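Local coordinates for cell shape determining protein MreC (Streptococcus pneumoniae, PDB 2QF4) that helps to form and maintain cell shape, probably as part of the elongasome that synthesizes peripheral peptidoglycan, at residues I89-K93 with E94-L98. Residues are numbered along the deposited sequence; the frame is centred on the assembly and turned at random. Where two conformers were deposited one is given.
Sequences IGYDK and ENDVL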
loop_
_atom_site.group_PDB
_atom_site.type_symbol
_atom_site.label_atom_id
_atom_site.label_comp_id
_atom_site.label_asym_id
_atom_site.label_seq_id
_atom_site.Cartn_x
_atom_site.Cartn_y
_atom_site.Cartn_z
ATOM N N ILE A 89 -8.700 -2.203 0.533
ATOM C CA ILE A 89 -9.981 -1.471 0.712
ATOM C C ILE A 89 -10.086 -0.786 2.067
ATOM O O ILE A 89 -10.975 0.034 2.241
ATOM C CB ILE A 89 -11.195 -2.403 0.435
ATOM C CG1 ILE A 89 -11.230 -3.583 1.403
ATOM C CG2 ILE A 89 -11.200 -2.828 -1.026
ATOM C CD1 ILE A 89 -12.596 -4.334 1.466
ATOM N N GLY A 90 -9.211 -1.087 3.019
ATOM C CA GLY A 90 -9.295 -0.456 4.336
ATOM C C GLY A 90 -8.515 -1.206 5.363
ATOM O O GLY A 90 -7.666 -2.030 5.014
ATOM N N TYR A 91 -8.805 -0.930 6.622
ATOM C CA TYR A 91 -8.026 -1.424 7.745
ATOM C C TYR A 91 -8.967 -1.570 8.916
ATOM O O TYR A 91 -9.794 -0.687 9.167
ATOM C CB TYR A 91 -6.874 -0.478 8.113
ATOM C CG TYR A 91 -5.942 -0.951 9.173
ATOM C CD1 TYR A 91 -6.101 -0.550 10.486
ATOM C CD2 TYR A 91 -4.878 -1.771 8.872
ATOM C CE1 TYR A 91 -5.221 -0.963 11.479
ATOM C CE2 TYR A 91 -4.000 -2.198 9.883
ATOM C CZ TYR A 91 -4.219 -1.796 11.167
ATOM O OH TYR A 91 -3.354 -2.153 12.179
ATOM N N ASP A 92 -8.874 -2.700 9.601
ATOM C CA ASP A 92 -9.660 -2.965 10.793
ATOM C C ASP A 92 -8.816 -2.662 11.996
ATOM O O ASP A 92 -7.901 -3.414 12.348
ATOM C CB ASP A 92 -10.065 -4.414 10.787
ATOM C CG ASP A 92 -10.898 -4.825 12.021
ATOM O OD1 ASP A 92 -11.545 -5.869 11.923
ATOM O OD2 ASP A 92 -10.870 -4.136 13.054
ATOM N N LYS A 93 -9.105 -1.511 12.611
ATOM C CA LYS A 93 -8.324 -1.002 13.704
ATOM C C LYS A 93 -8.435 -1.846 14.967
ATOM O O LYS A 93 -7.506 -1.894 15.743
ATOM C CB LYS A 93 -8.727 0.454 14.001
ATOM C CG LYS A 93 -8.461 1.362 12.812
ATOM C CD LYS A 93 -9.060 2.759 12.983
ATOM C CE LYS A 93 -8.476 3.700 12.013
ATOM N NZ LYS A 93 -7.014 3.875 12.284
ATOM N N GLU A 94 -9.525 -2.566 15.137
ATOM C CA GLU A 94 -9.724 -3.369 16.349
ATOM C C GLU A 94 -9.055 -4.747 16.238
ATOM O O GLU A 94 -8.786 -5.373 17.258
ATOM C CB GLU A 94 -11.221 -3.545 16.636
ATOM C CG GLU A 94 -12.160 -2.268 16.770
ATOM C CD GLU A 94 -13.482 -2.639 17.404
ATOM O OE1 GLU A 94 -14.148 -3.588 16.934
ATOM O OE2 GLU A 94 -13.901 -1.921 18.340
ATOM N N ASN A 95 -8.860 -5.278 15.025
ATOM C CA ASN A 95 -8.158 -6.526 14.809
ATOM C C ASN A 95 -6.768 -6.306 14.214
ATOM O O ASN A 95 -6.056 -7.269 13.993
ATOM C CB ASN A 95 -9.007 -7.435 13.918
ATOM C CG ASN A 95 -10.236 -7.958 14.660
ATOM O OD1 ASN A 95 -10.074 -8.664 15.665
ATOM N ND2 ASN A 95 -11.409 -7.547 14.256
ATOM N N ASP A 96 -6.390 -5.049 14.022
ATOM C CA ASP A 96 -5.052 -4.646 13.522
ATOM C C ASP A 96 -4.656 -5.404 12.236
ATOM O O ASP A 96 -3.579 -5.970 12.109
ATOM C CB ASP A 96 -3.987 -4.738 14.642
ATOM C CG ASP A 96 -4.259 -3.781 15.790
ATOM O OD1 ASP A 96 -4.958 -2.753 15.617
ATOM O OD2 ASP A 96 -3.722 -4.056 16.880
ATOM N N VAL A 97 -5.538 -5.335 11.254
ATOM C CA VAL A 97 -5.295 -5.968 9.971
ATOM C C VAL A 97 -5.791 -5.109 8.820
ATOM O O VAL A 97 -6.836 -4.467 8.877
ATOM C CB VAL A 97 -5.969 -7.380 9.878
ATOM C CG1 VAL A 97 -5.222 -8.396 10.741
ATOM C CG2 VAL A 97 -7.463 -7.336 10.202
ATOM N N LEU A 98 -5.005 -5.148 7.745
ATOM C CA LEU A 98 -5.375 -4.589 6.447
ATOM C C LEU A 98 -6.384 -5.503 5.759
ATOM O O LEU A 98 -6.299 -6.718 5.869
ATOM C CB LEU A 98 -4.092 -4.505 5.623
ATOM C CG LEU A 98 -4.138 -3.729 4.325
ATOM C CD1 LEU A 98 -4.195 -2.246 4.610
ATOM C CD2 LEU A 98 -2.922 -4.134 3.486
HETATM O O HOH W 1 -13.442 -4.332 14.254
#
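Asp92 and Val97 close the turn of a beta hairpin between strands 82-92 and 97-101, neighbours in one of the two six-stranded antiparallel barrels of the major periplasmic domain of MreC. They form a hydrogen-bonded pair: Asp92 N gives a nearly straight bond to Val97 O (2.8 Å), and Val97 N returns one to Asp92 O (3.2 Å). Asp96 and Val97 both face Asp92, which makes a G1 beta bulge. The Asp92 carboxylate accepts the amides of the turn. Its CB lies 4.0 Å from Val97 CG2, on the sheet face that Val97 continues toward Thr148 and Val134. With CG anti to the backbone N, chi1 179° carries the carboxylate toward the turn amides. OD2 takes the amide of Glu94 nearly along its own C-O axis (Glu94 N to Asp92 OD2, 2.9 Å) and that of Asn95 from well above the carboxylate plane (Asn95 N to Asp92 OD2, 3.0 Å). A water donates to Asp92 OD2 and, in the Glu94 conformer described, also to Glu94 OE1. On the other face, Tyr91 lays its ring over the backbone, with CD2 3.3 Å from Val97 O, which sits over one ring face, and OH beside CA of Asp96. Lys93 CG lies at the ring edge, while Lys93 NZ is hydrogen-bonded to Thr65 O. At the tip of Asp92, OD1 receives Asn95 ND2 at 2.9 Å in a bond of 177°; Asp92 OD1 lies in the Asn95 amide plane and is approached from above its own carboxylate plane, the two planes being 79° apart.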